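Local atomic coordinates of 2,5-dihydroxypyridine 5,6-dioxygenase (Pseudomonas putida KT2440, PDB entry 7CUP), a protein that catalyses the iron-dependent, dioxygen-driven cleavage of the 2,5-dihydroxypyridine ring between carbons 5 and 6, giving N-formylmaleamate in nicotinate degradation. Residues A[205-210]-A[226-231]; A[152-157]-A[164-169]; A[55-60]-A[88-93]; A[19-24]-A[48-53]. All coordinates share one frame; numbering follows the deposited sequence.

How the contacts relate
From the N terminus the four contacts follow in series; none nests in or crosses another. Contact 4 comes first. It closes the loop that holds strand 26-31 and helix 37-49. Contact 3 begins directly after it and joins edge strand 53-58 of the parallel sheet to helix 85-92. The two centres are about 18 Å apart, and both contacts touch the second subunit. Contact 2 is a short hairpin, and contact 1 joins strands 207-210 and 227-232 across a 15-residue connection. These last two touch: Thr207 O and Glu205 O probably accept from Asp164 N and His166 N. They lie on the opposite side of the chain's centre from contacts 3 and 4.

Contact 1. Residues A[205-210]-A[226-231]; sequences EGTLVL and RITLEI
Arg226 meets Leu210 and Val209 at the start of an antiparallel pairing. Arg226 CA makes a CA-H...O contact with Leu210 O at 3.1 Å. Its extended chain passes Val209, with CD 4.0 Å from Val209 CG1, and NE forms a salt bridge with Asp211. Ile227 and Leu210 are a hydrogen-bonded pair, with Leu210 N giving to Ile227 O at 2.7 Å. Their side chains lie side by side and point the same way. Thr228 and Val209 form a non-hydrogen-bonded pair. Thr228 CG2, anti to the backbone N, reaches diagonally to Thr207 CG2 at 3.6 Å. Leu229 exchanges two backbone bonds with Leu208 and sets CD1 against Leu210 CD1 at 3.7 Å. Glu230 stands opposite Thr207. Ile231 exchanges bonds with Gly206, at whose backbone angles a side chain would collide with the carbonyl oxygen of Glu205. Ile231 CD1 presses on Leu208 CD1 at 3.4 Å, tighter than usual for two methyls. Strand 227-232 lies between strands 207-210 and 235-240, and Glu205 and Thr207 bond on to His166 and Asp164 of strand 164-168. The face carrying Leu208, Leu210 and Leu229 packs on Phe301, Ile321 and Leu323 of strands 299-303 and 319-323, which also hold iron ligands Ser302 and Asp320.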
loop_
_atom_site.group_PDB
_atom_site.type_symbol
_atom_site.label_atom_id
_atom_site.label_comp_id
_atom_site.label_asym_id
_atom_site.label_seq_id
_atom_site.Cartn_x
_atom_site.Cartn_y
_atom_site.Cartn_z
ATOM N N GLU A 205 -41.883 -4.556 -33.303
ATOM C CA GLU A 205 -43.344 -4.655 -33.026
ATOM C C GLU A 205 -43.622 -5.812 -32.064
ATOM O O GLU A 205 -43.139 -6.919 -32.344
ATOM C CB GLU A 205 -44.133 -4.957 -34.315
ATOM C CG GLU A 205 -44.373 -3.741 -35.190
ATOM C CD GLU A 205 -45.547 -2.873 -34.773
ATOM O OE1 GLU A 205 -45.346 -1.661 -34.494
ATOM O OE2 GLU A 205 -46.672 -3.406 -34.744
ATOM N N GLY A 206 -44.442 -5.577 -31.043
ATOM C CA GLY A 206 -45.131 -6.661 -30.311
ATOM C C GLY A 206 -44.908 -6.583 -28.811
ATOM O O GLY A 206 -44.850 -5.461 -28.278
ATOM N N THR A 207 -44.766 -7.741 -28.164
ATOM C CA THR A 207 -44.713 -7.905 -26.691
ATOM C C THR A 207 -43.444 -8.678 -26.294
ATOM O O THR A 207 -43.196 -9.783 -26.846
ATOM C CB THR A 207 -45.976 -8.617 -26.195
ATOM O OG1 THR A 207 -47.052 -7.923 -26.815
ATOM C CG2 THR A 207 -46.161 -8.592 -24.694
ATOM N N LEU A 208 -42.668 -8.110 -25.362
ATOM C CA LEU A 208 -41.619 -8.862 -24.635
ATOM C C LEU A 208 -42.024 -8.929 -23.166
ATOM O O LEU A 208 -42.221 -7.872 -22.563
ATOM C CB LEU A 208 -40.263 -8.185 -24.846
ATOM C CG LEU A 208 -39.707 -8.307 -26.263
ATOM C CD1 LEU A 208 -38.605 -7.283 -26.503
ATOM C CD2 LEU A 208 -39.229 -9.732 -26.572
ATOM N N VAL A 209 -42.193 -10.149 -22.649
ATOM C CA VAL A 209 -42.546 -10.382 -21.220
ATOM C C VAL A 209 -41.267 -10.786 -20.479
ATOM O O VAL A 209 -40.668 -11.844 -20.784
ATOM C CB VAL A 209 -43.665 -11.431 -21.060
ATOM C CG1 VAL A 209 -43.869 -11.833 -19.598
ATOM C CG2 VAL A 209 -44.966 -10.933 -21.694
ATOM N N LEU A 210 -40.865 -9.967 -19.524
ATOM C CA LEU A 210 -39.866 -10.414 -18.528
ATOM C C LEU A 210 -40.637 -11.336 -17.593
ATOM O O LEU A 210 -41.527 -10.858 -16.904
ATOM C CB LEU A 210 -39.268 -9.213 -17.793
ATOM C CG LEU A 210 -38.214 -8.421 -18.556
ATOM C CD1 LEU A 210 -38.796 -7.791 -19.811
ATOM C CD2 LEU A 210 -37.635 -7.340 -17.661
ATOM N N ARG A 226 -43.864 -10.636 -13.320
ATOM C CA ARG A 226 -43.721 -10.335 -14.761
ATOM C C ARG A 226 -43.674 -8.826 -15.003
ATOM O O ARG A 226 -44.318 -8.055 -14.284
ATOM C CB ARG A 226 -44.883 -10.980 -15.516
ATOM C CG ARG A 226 -44.846 -12.492 -15.454
ATOM C CD ARG A 226 -45.866 -13.115 -16.372
ATOM N NE ARG A 226 -45.573 -14.527 -16.502
ATOM C CZ ARG A 226 -46.426 -15.441 -16.952
ATOM N NH1 ARG A 226 -47.649 -15.081 -17.304
ATOM N NH2 ARG A 226 -46.045 -16.708 -17.044
ATOM N N ILE A 227 -42.891 -8.424 -15.991
ATOM C CA ILE A 227 -43.012 -7.083 -16.615
ATOM C C ILE A 227 -43.395 -7.337 -18.060
ATOM O O ILE A 227 -42.717 -8.166 -18.682
ATOM C CB ILE A 227 -41.716 -6.272 -16.488
ATOM C CG1 ILE A 227 -41.283 -6.148 -15.025
ATOM C CG2 ILE A 227 -41.868 -4.919 -17.152
ATOM C CD1 ILE A 227 -39.908 -5.555 -14.866
ATOM N N THR A 228 -44.490 -6.719 -18.510
ATOM C CA THR A 228 -44.918 -6.717 -19.929
ATOM C C THR A 228 -44.462 -5.411 -20.590
ATOM O O THR A 228 -44.819 -4.325 -20.079
ATOM C CB THR A 228 -46.440 -6.876 -20.043
ATOM O OG1 THR A 228 -46.822 -8.034 -19.311
ATOM C CG2 THR A 228 -46.887 -7.038 -21.479
ATOM N N LEU A 229 -43.694 -5.519 -21.673
ATOM C CA LEU A 229 -43.287 -4.377 -22.531
ATOM C C LEU A 229 -44.041 -4.466 -23.864
ATOM O O LEU A 229 -43.922 -5.493 -24.572
ATOM C CB LEU A 229 -41.775 -4.412 -22.767
ATOM C CG LEU A 229 -40.930 -4.577 -21.510
ATOM C CD1 LEU A 229 -39.484 -4.835 -21.876
ATOM C CD2 LEU A 229 -41.049 -3.345 -20.649
ATOM N N GLU A 230 -44.811 -3.427 -24.161
ATOM C CA GLU A 230 -45.500 -3.252 -25.468
ATOM C C GLU A 230 -44.590 -2.360 -26.310
ATOM O O GLU A 230 -44.199 -1.261 -25.821
ATOM C CB GLU A 230 -46.916 -2.702 -25.266
ATOM C CG GLU A 230 -47.859 -3.721 -24.641
ATOM C CD GLU A 230 -48.951 -3.147 -23.745
ATOM O OE1 GLU A 230 -49.174 -1.909 -23.772
ATOM O OE2 GLU A 230 -49.585 -3.942 -23.005
ATOM N N ILE A 231 -44.234 -2.855 -27.492
ATOM C CA ILE A 231 -43.287 -2.210 -28.448
ATOM C C ILE A 231 -44.054 -1.878 -29.733
ATOM O O ILE A 231 -44.715 -2.779 -30.277
ATOM C CB ILE A 231 -42.095 -3.152 -28.705
ATOM C CG1 ILE A 231 -41.291 -3.368 -27.416
ATOM C CG2 ILE A 231 -41.215 -2.645 -29.835
ATOM C CD1 ILE A 231 -40.786 -4.782 -27.278
#

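Contact 2. Residues A[152-157]-A[164-169]; sequences ARSLHV and DFHAPL
The beta hairpin of strands 154-158 and 164-168 holds His156 between Asp164 and His166. Leu155 with Ala167 and Val157 with Phe165 are its antiparallel hydrogen-bonded pairs. His156 and His166 form a non-hydrogen-bonded pair, so their side chains share a face. His156 CG, anti to the backbone N (chi1 -154°), lies 3.1 Å from Phe165 O, which sits 3.0 Å above the ring centre. His156 NE2 gives a nearly straight bond (172°) to Asp164 OD2 at 3.0 Å. The acceptor lies in the imidazole plane, the donor above the carboxylate plane. The ND1 atoms of His156 and His166 are 2.5 Å apart; the length is doubtful. The rings meet rim to rim, their planes 47° apart. Ser154 OG approaches His166 CE1 at 3.4 Å. Leu169 CD1 rests 3.9 Å from Leu155 CB. An alanine in place of His156 would probably leave Asp164 OD2 and His166 ND1 without their shared partner and the His166 ring freer to turn. If the ND1 atoms are hydrogen-bonded, one probably carries the proton and the other accepts; which is unsettled. With the carboxylate at NE2 and a carbonyl oxygen over its face, the His156 ring may be biased toward the positively charged form.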
loop_
_atom_site.group_PDB
_atom_site.type_symbol
_atom_site.label_atom_id
_atom_site.label_comp_id
_atom_site.label_asym_id
_atom_site.label_seq_id
_atom_site.Cartn_x
_atom_site.Cartn_y
_atom_site.Cartn_z
ATOM N N ALA A 152 -30.586 -13.489 -42.503
ATOM C CA ALA A 152 -31.981 -13.463 -41.983
ATOM C C ALA A 152 -32.618 -12.128 -42.360
ATOM O O ALA A 152 -31.886 -11.132 -42.421
ATOM C CB ALA A 152 -32.040 -13.670 -40.483
ATOM N N ARG A 153 -33.928 -12.115 -42.606
ATOM C CA ARG A 153 -34.666 -10.908 -43.075
ATOM C C ARG A 153 -35.524 -10.351 -41.934
ATOM O O ARG A 153 -35.835 -9.130 -41.962
ATOM C CB ARG A 153 -35.494 -11.255 -44.319
ATOM C CG ARG A 153 -34.686 -11.288 -45.609
ATOM C CD ARG A 153 -34.197 -9.900 -46.006
ATOM N NE ARG A 153 -34.967 -9.244 -47.070
ATOM C CZ ARG A 153 -36.006 -8.409 -46.909
ATOM N NH1 ARG A 153 -36.472 -8.112 -45.705
ATOM N NH2 ARG A 153 -36.588 -7.877 -47.974
ATOM N N SER A 154 -35.895 -11.222 -40.988
ATOM C CA SER A 154 -36.615 -10.893 -39.731
ATOM C C SER A 154 -36.098 -11.778 -38.584
ATOM O O SER A 154 -35.682 -12.945 -38.844
ATOM C CB SER A 154 -38.093 -11.077 -39.900
ATOM O OG SER A 154 -38.428 -12.459 -39.835
ATOM N N LEU A 155 -36.162 -11.261 -37.352
ATOM C CA LEU A 155 -36.026 -12.082 -36.120
ATOM C C LEU A 155 -37.374 -12.086 -35.393
ATOM O O LEU A 155 -38.020 -11.015 -35.346
ATOM C CB LEU A 155 -34.888 -11.524 -35.252
ATOM C CG LEU A 155 -34.671 -12.220 -33.904
ATOM C CD1 LEU A 155 -33.225 -12.081 -33.452
ATOM C CD2 LEU A 155 -35.607 -11.665 -32.842
ATOM N N HIS A 156 -37.786 -13.236 -34.844
ATOM C CA HIS A 156 -39.067 -13.338 -34.089
ATOM C C HIS A 156 -38.874 -14.059 -32.750
ATOM O O HIS A 156 -38.248 -15.154 -32.713
ATOM C CB HIS A 156 -40.196 -13.977 -34.940
ATOM C CG HIS A 156 -41.558 -13.547 -34.485
ATOM N ND1 HIS A 156 -42.254 -12.501 -35.093
ATOM C CD2 HIS A 156 -42.316 -13.944 -33.435
ATOM C CE1 HIS A 156 -43.396 -12.299 -34.456
ATOM N NE2 HIS A 156 -43.461 -13.176 -33.431
ATOM N N VAL A 157 -39.479 -13.528 -31.688
ATOM C CA VAL A 157 -39.408 -14.191 -30.358
ATOM C C VAL A 157 -40.813 -14.503 -29.853
ATOM O O VAL A 157 -41.673 -13.598 -29.881
ATOM C CB VAL A 157 -38.627 -13.343 -29.353
ATOM C CG1 VAL A 157 -38.648 -13.970 -27.966
ATOM C CG2 VAL A 157 -37.198 -13.147 -29.838
ATOM N N ASP A 164 -44.170 -12.152 -27.786
ATOM C CA ASP A 164 -44.530 -12.277 -29.225
ATOM C C ASP A 164 -44.020 -11.014 -29.923
ATOM O O ASP A 164 -44.698 -9.990 -29.907
ATOM C CB ASP A 164 -46.031 -12.531 -29.386
ATOM C CG ASP A 164 -46.420 -12.945 -30.798
ATOM O OD1 ASP A 164 -47.509 -12.541 -31.230
ATOM O OD2 ASP A 164 -45.635 -13.669 -31.450
ATOM N N PHE A 165 -42.795 -11.075 -30.433
ATOM C CA PHE A 165 -41.969 -9.898 -30.796
ATOM C C PHE A 165 -41.424 -10.111 -32.215
ATOM O O PHE A 165 -40.901 -11.211 -32.519
ATOM C CB PHE A 165 -40.848 -9.725 -29.758
ATOM C CG PHE A 165 -39.887 -8.609 -30.064
ATOM C CD1 PHE A 165 -40.268 -7.287 -29.893
ATOM C CD2 PHE A 165 -38.634 -8.880 -30.588
ATOM C CE1 PHE A 165 -39.395 -6.256 -30.206
ATOM C CE2 PHE A 165 -37.764 -7.850 -30.900
ATOM C CZ PHE A 165 -38.150 -6.541 -30.720
ATOM N N HIS A 166 -41.533 -9.091 -33.061
ATOM C CA HIS A 166 -41.078 -9.177 -34.471
ATOM C C HIS A 166 -40.140 -8.017 -34.762
ATOM O O HIS A 166 -40.504 -6.860 -34.478
ATOM C CB HIS A 166 -42.262 -9.219 -35.458
ATOM C CG HIS A 166 -41.871 -9.717 -36.816
ATOM N ND1 HIS A 166 -41.571 -11.052 -37.070
ATOM C CD2 HIS A 166 -41.700 -9.067 -37.991
ATOM C CE1 HIS A 166 -41.250 -11.199 -38.342
ATOM N NE2 HIS A 166 -41.317 -9.992 -38.929
ATOM N N ALA A 167 -38.989 -8.338 -35.345
ATOM C CA ALA A 167 -37.935 -7.368 -35.713
ATOM C C ALA A 167 -37.528 -7.570 -37.169
ATOM O O ALA A 167 -36.727 -8.445 -37.483
ATOM C CB ALA A 167 -36.747 -7.539 -34.793
ATOM N N PRO A 168 -38.020 -6.734 -38.105
ATOM C CA PRO A 168 -37.453 -6.713 -39.453
ATOM C C PRO A 168 -35.945 -6.380 -39.397
ATOM O O PRO A 168 -35.536 -5.445 -38.713
ATOM C CB PRO A 168 -38.285 -5.638 -40.178
ATOM C CG PRO A 168 -39.543 -5.497 -39.335
ATOM C CD PRO A 168 -39.080 -5.733 -37.912
ATOM N N LEU A 169 -35.139 -7.152 -40.116
ATOM C CA LEU A 169 -33.668 -6.949 -40.215
ATOM C C LEU A 169 -33.274 -6.552 -41.643
ATOM O O LEU A 169 -34.135 -6.671 -42.540
ATOM C CB LEU A 169 -32.991 -8.253 -39.798
ATOM C CG LEU A 169 -33.324 -8.714 -38.383
ATOM C CD1 LEU A 169 -32.735 -10.085 -38.111
ATOM C CD2 LEU A 169 -32.856 -7.704 -37.357
#

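Contact 3. Residues A[55-60]-A[88-93]; sequences YAVELP and QRALEA
Tyr55 OH donates to Ala90 O at 2.6 Å, bridging strand 53-58 and helix 85-92. The hydroxyl lies almost in line with the carbonyl bond (177°), and Ala90 O lies near the plane of the phenol ring, at its edge. The same OH is 3.5 Å from Ala93 CB. Next to this bond, Val57 CG2 touches Leu91 CD2 at 4.1 Å and Ala90 CB at 4.5 Å. A phenylalanine in place of Tyr55 would probably leave Ala90 O without this donor and weaken the link between strand and helix. Further out, Leu91 packs on Leu30 and Ile112. Gln88 NE2 bonds Glu92 OE2 within the helix at 2.9 Å and also reaches Gln111. Ala56 and Glu58 pair with an antiparallel strand of the second subunit, which carries the sheet across the interface. Ala90 packs on Ala90 of that subunit. The short strand and helix segments run in nearly opposite directions (158°), with axes 9.8 Å apart. This is the layered packing of an alpha/beta fold. Here the helix belongs to the beta-alpha-beta crossover from strand 53-58 to the parallel strand 96-99, which passes over strand 26-31 lying between them in the sheet.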
loop_
_atom_site.group_PDB
_atom_site.type_symbol
_atom_site.label_atom_id
_atom_site.label_comp_id
_atom_site.label_asym_id
_atom_site.label_seq_id
_atom_site.Cartn_x
_atom_site.Cartn_y
_atom_site.Cartn_z
ATOM N N TYR A 55 3.402 -1.345 -22.892
ATOM C CA TYR A 55 3.357 -0.143 -22.039
ATOM C C TYR A 55 1.936 -0.056 -21.492
ATOM O O TYR A 55 1.014 -0.643 -22.121
ATOM C CB TYR A 55 3.758 1.115 -22.820
ATOM C CG TYR A 55 2.961 1.397 -24.070
ATOM C CD1 TYR A 55 3.200 0.695 -25.243
ATOM C CD2 TYR A 55 1.966 2.361 -24.098
ATOM C CE1 TYR A 55 2.476 0.951 -26.400
ATOM C CE2 TYR A 55 1.215 2.622 -25.245
ATOM C CZ TYR A 55 1.474 1.908 -26.402
ATOM O OH TYR A 55 0.800 2.170 -27.550
ATOM N N ALA A 56 1.784 0.611 -20.352
ATOM C CA ALA A 56 0.473 0.943 -19.750
ATOM C C ALA A 56 0.142 2.406 -20.049
ATOM O O ALA A 56 1.050 3.273 -20.119
ATOM C CB ALA A 56 0.480 0.649 -18.263
ATOM N N VAL A 57 -1.137 2.655 -20.314
ATOM C CA VAL A 57 -1.733 4.001 -20.452
ATOM C C VAL A 57 -2.762 4.148 -19.344
ATOM O O VAL A 57 -3.641 3.285 -19.260
ATOM C CB VAL A 57 -2.363 4.187 -21.835
ATOM C CG1 VAL A 57 -2.985 5.562 -21.939
ATOM C CG2 VAL A 57 -1.327 3.969 -22.917
ATOM N N GLU A 58 -2.587 5.159 -18.499
ATOM C CA GLU A 58 -3.535 5.478 -17.423
ATOM C C GLU A 58 -4.230 6.776 -17.795
ATOM O O GLU A 58 -3.555 7.773 -18.033
ATOM C CB GLU A 58 -2.865 5.572 -16.054
ATOM C CG GLU A 58 -3.873 5.916 -14.998
ATOM C CD GLU A 58 -3.504 5.590 -13.567
ATOM O OE1 GLU A 58 -2.271 5.467 -13.277
ATOM O OE2 GLU A 58 -4.479 5.481 -12.741
ATOM N N LEU A 59 -5.545 6.735 -17.817
ATOM C CA LEU A 59 -6.408 7.921 -17.999
ATOM C C LEU A 59 -7.053 8.258 -16.656
ATOM O O LEU A 59 -7.462 7.370 -15.915
ATOM C CB LEU A 59 -7.477 7.586 -19.039
ATOM C CG LEU A 59 -6.961 7.237 -20.435
ATOM C CD1 LEU A 59 -8.096 7.056 -21.404
ATOM C CD2 LEU A 59 -6.025 8.313 -20.937
ATOM N N PRO A 60 -7.226 9.554 -16.355
ATOM C CA PRO A 60 -8.128 9.989 -15.295
ATOM C C PRO A 60 -9.541 9.454 -15.551
ATOM O O PRO A 60 -9.983 9.428 -16.719
ATOM C CB PRO A 60 -8.147 11.529 -15.442
ATOM C CG PRO A 60 -6.893 11.877 -16.219
ATOM C CD PRO A 60 -6.656 10.677 -17.108
ATOM N N GLN A 88 -5.901 8.968 -27.368
ATOM C CA GLN A 88 -6.409 8.098 -28.450
ATOM C C GLN A 88 -5.205 7.625 -29.277
ATOM O O GLN A 88 -5.140 6.391 -29.586
ATOM C CB GLN A 88 -7.478 8.841 -29.246
ATOM C CG GLN A 88 -8.128 7.982 -30.311
ATOM C CD GLN A 88 -9.033 8.795 -31.204
ATOM O OE1 GLN A 88 -9.806 9.629 -30.738
ATOM N NE2 GLN A 88 -8.913 8.565 -32.497
ATOM N N ARG A 89 -4.288 8.529 -29.657
ATOM C CA ARG A 89 -3.122 8.160 -30.519
ATOM C C ARG A 89 -2.174 7.225 -29.753
ATOM O O ARG A 89 -1.431 6.469 -30.385
ATOM C CB ARG A 89 -2.349 9.399 -31.001
ATOM C CG ARG A 89 -3.113 10.322 -31.942
ATOM C CD ARG A 89 -3.014 9.770 -33.337
ATOM N NE ARG A 89 -3.761 10.446 -34.387
ATOM C CZ ARG A 89 -3.381 11.554 -35.009
ATOM N NH1 ARG A 89 -2.300 12.214 -34.644
ATOM N NH2 ARG A 89 -4.119 12.038 -35.979
ATOM N N ALA A 90 -2.125 7.327 -28.427
ATOM C CA ALA A 90 -1.240 6.482 -27.595
ATOM C C ALA A 90 -1.736 5.040 -27.657
ATOM O O ALA A 90 -0.906 4.108 -27.670
ATOM C CB ALA A 90 -1.170 7.018 -26.180
ATOM N N LEU A 91 -3.038 4.857 -27.806
ATOM C CA LEU A 91 -3.657 3.516 -27.964
ATOM C C LEU A 91 -3.554 3.054 -29.424
ATOM O O LEU A 91 -3.259 1.874 -29.636
ATOM C CB LEU A 91 -5.106 3.599 -27.494
ATOM C CG LEU A 91 -5.270 3.992 -26.026
ATOM C CD1 LEU A 91 -6.736 4.128 -25.671
ATOM C CD2 LEU A 91 -4.615 2.981 -25.096
ATOM N N GLU A 92 -3.784 3.947 -30.391
ATOM C CA GLU A 92 -3.631 3.650 -31.851
ATOM C C GLU A 92 -2.218 3.170 -32.188
ATOM O O GLU A 92 -2.063 2.407 -33.163
ATOM C CB GLU A 92 -3.968 4.893 -32.671
ATOM C CG GLU A 92 -5.438 5.159 -32.671
ATOM C CD GLU A 92 -5.845 6.393 -33.450
ATOM O OE1 GLU A 92 -4.978 7.093 -33.994
ATOM O OE2 GLU A 92 -7.037 6.623 -33.525
ATOM N N ALA A 93 -1.226 3.605 -31.415
ATOM C CA ALA A 93 0.187 3.176 -31.564
ATOM C C ALA A 93 0.308 1.669 -31.392
ATOM O O ALA A 93 1.189 1.097 -32.021
ATOM C CB ALA A 93 1.079 3.903 -30.578
#

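Contact 4. Residues A[19-24]-A[48-53]; sequences SRVDET and QRLKAK
Val21 meets Leu50 and Ala52 where two helices end, each in a Schellman motif. Arg20, with positive phi, closes helix 5-18 through bonds from Val21 N to Leu16 O and from Arg20 N to Lys17 O. Lys51 plays the same part after helix 37-49, and its N bonds Gln48 O at 2.8 Å. Both segments lead into neighbouring parallel strands, 26-31 and 53-58. The apolar contacts centre on Val21. Its CG1, anti to the backbone N (chi1 171°), touches Ala52 CB at 3.6 Å and Leu50 CD1 at 4.0 Å. The Val21 and Leu50 side chains cross at about a right angle. Leu16 of helix 5-18 packs on both, and Val27 packs on Val21 and Ala52. The backbones make no hydrogen bond across the contact. Instead Glu23 CA makes a CA-H...O contact with Lys51 O at 3.3 Å, and Asp22 O lies 3.6 Å from Ala52 CB. Glu23 CB and Lys51 CB meet at 3.8 Å. The charged groups of Glu23 and Lys51 do not touch; OE1 and NZ are 5.7 Å apart, so any attraction between them is probably modest. Within residues 19-24, Asp22 forms an Asx turn: its OD1 accepts from Thr24 N at 2.8 Å and, through the syn lone pair, from Thr24 OG1.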
loop_
_atom_site.group_PDB
_atom_site.type_symbol
_atom_site.label_atom_id
_atom_site.label_comp_id
_atom_site.label_asym_id
_atom_site.label_seq_id
_atom_site.Cartn_x
_atom_site.Cartn_y
_atom_site.Cartn_z
ATOM N N SER A 19 -5.317 -13.993 -29.360
ATOM C CA SER A 19 -5.429 -12.614 -29.905
ATOM C C SER A 19 -4.255 -12.268 -30.842
ATOM O O SER A 19 -4.135 -11.088 -31.214
ATOM C CB SER A 19 -5.548 -11.598 -28.773
ATOM O OG SER A 19 -6.780 -11.716 -28.097
ATOM N N ARG A 20 -3.395 -13.226 -31.177
ATOM C CA ARG A 20 -2.287 -13.097 -32.162
ATOM C C ARG A 20 -1.225 -12.122 -31.655
ATOM O O ARG A 20 -0.545 -11.456 -32.469
ATOM C CB ARG A 20 -2.841 -12.775 -33.559
ATOM C CG ARG A 20 -3.529 -13.987 -34.184
ATOM C CD ARG A 20 -3.797 -13.961 -35.684
ATOM N NE ARG A 20 -5.198 -14.308 -35.921
ATOM C CZ ARG A 20 -5.754 -15.523 -35.771
ATOM N NH1 ARG A 20 -5.022 -16.559 -35.391
ATOM N NH2 ARG A 20 -7.050 -15.694 -36.006
ATOM N N VAL A 21 -1.011 -12.078 -30.345
ATOM C CA VAL A 21 0.139 -11.320 -29.787
ATOM C C VAL A 21 1.373 -12.204 -29.890
ATOM O O VAL A 21 1.305 -13.358 -29.493
ATOM C CB VAL A 21 -0.112 -10.905 -28.339
ATOM C CG1 VAL A 21 1.125 -10.328 -27.707
ATOM C CG2 VAL A 21 -1.290 -9.960 -28.253
ATOM N N ASP A 22 2.466 -11.656 -30.401
ATOM C CA ASP A 22 3.788 -12.332 -30.469
ATOM C C ASP A 22 4.842 -11.235 -30.513
ATOM O O ASP A 22 4.492 -10.054 -30.331
ATOM C CB ASP A 22 3.875 -13.293 -31.669
ATOM C CG ASP A 22 3.671 -12.608 -33.010
ATOM O OD1 ASP A 22 4.009 -11.410 -33.137
ATOM O OD2 ASP A 22 3.099 -13.263 -33.902
ATOM N N GLU A 23 6.073 -11.609 -30.805
ATOM C CA GLU A 23 7.240 -10.701 -30.765
ATOM C C GLU A 23 7.083 -9.603 -31.818
ATOM O O GLU A 23 7.840 -8.666 -31.747
ATOM C CB GLU A 23 8.549 -11.481 -30.941
ATOM C CG GLU A 23 8.820 -11.946 -32.359
ATOM C CD GLU A 23 7.993 -13.129 -32.842
ATOM O OE1 GLU A 23 7.429 -13.869 -31.991
ATOM O OE2 GLU A 23 7.907 -13.320 -34.074
ATOM N N THR A 24 6.171 -9.683 -32.783
ATOM C CA THR A 24 6.068 -8.585 -33.791
ATOM C C THR A 24 5.145 -7.486 -33.233
ATOM O O THR A 24 5.008 -6.404 -33.847
ATOM C CB THR A 24 5.599 -9.153 -35.132
ATOM O OG1 THR A 24 4.241 -9.581 -34.991
ATOM C CG2 THR A 24 6.430 -10.342 -35.544
ATOM N N GLN A 48 4.746 -9.380 -22.067
ATOM C CA GLN A 48 6.232 -9.523 -22.058
ATOM C C GLN A 48 6.655 -11.002 -22.203
ATOM O O GLN A 48 7.601 -11.263 -22.960
ATOM C CB GLN A 48 6.798 -8.858 -20.811
ATOM C CG GLN A 48 6.632 -7.364 -20.848
ATOM C CD GLN A 48 7.258 -6.682 -19.658
ATOM O OE1 GLN A 48 8.419 -6.290 -19.701
ATOM N NE2 GLN A 48 6.467 -6.475 -18.625
ATOM N N ARG A 49 5.974 -11.956 -21.569
ATOM C CA ARG A 49 6.296 -13.390 -21.763
ATOM C C ARG A 49 6.169 -13.767 -23.245
ATOM O O ARG A 49 6.948 -14.590 -23.687
ATOM C CB ARG A 49 5.436 -14.286 -20.879
ATOM C CG ARG A 49 5.878 -14.214 -19.432
ATOM C CD ARG A 49 5.627 -15.467 -18.648
ATOM N NE ARG A 49 6.525 -15.365 -17.510
ATOM C CZ ARG A 49 7.756 -15.881 -17.443
ATOM N NH1 ARG A 49 8.243 -16.636 -18.420
ATOM N NH2 ARG A 49 8.477 -15.674 -16.357
ATOM N N LEU A 50 5.234 -13.197 -23.994
ATOM C CA LEU A 50 5.051 -13.525 -25.428
ATOM C C LEU A 50 6.034 -12.698 -26.263
ATOM O O LEU A 50 5.949 -12.812 -27.472
ATOM C CB LEU A 50 3.604 -13.274 -25.846
ATOM C CG LEU A 50 2.548 -14.118 -25.126
ATOM C CD1 LEU A 50 1.133 -13.645 -25.467
ATOM C CD2 LEU A 50 2.720 -15.605 -25.430
ATOM N N LYS A 51 6.924 -11.930 -25.618
ATOM C CA LYS A 51 8.018 -11.145 -26.255
ATOM C C LYS A 51 7.453 -9.955 -27.038
ATOM O O LYS A 51 8.171 -9.408 -27.868
ATOM C CB LYS A 51 8.838 -12.021 -27.214
ATOM C CG LYS A 51 9.512 -13.244 -26.600
ATOM C CD LYS A 51 10.518 -13.884 -27.557
ATOM C CE LYS A 51 10.966 -15.282 -27.174
ATOM N NZ LYS A 51 9.911 -16.289 -27.459
ATOM N N ALA A 52 6.204 -9.572 -26.799
ATOM C CA ALA A 52 5.621 -8.317 -27.317
ATOM C C ALA A 52 6.263 -7.125 -26.599
ATOM O O ALA A 52 6.764 -7.291 -25.502
ATOM C CB ALA A 52 4.128 -8.356 -27.155
ATOM N N LYS A 53 6.330 -5.977 -27.259
ATOM C CA LYS A 53 6.585 -4.668 -26.610
ATOM C C LYS A 53 5.311 -4.294 -25.833
ATOM O O LYS A 53 4.215 -4.548 -26.351
ATOM C CB LYS A 53 6.966 -3.653 -27.683
ATOM C CG LYS A 53 8.238 -4.004 -28.450
ATOM C CD LYS A 53 9.441 -3.973 -27.513
ATOM C CE LYS A 53 10.689 -4.574 -28.123
ATOM N NZ LYS A 53 11.887 -4.127 -27.372
#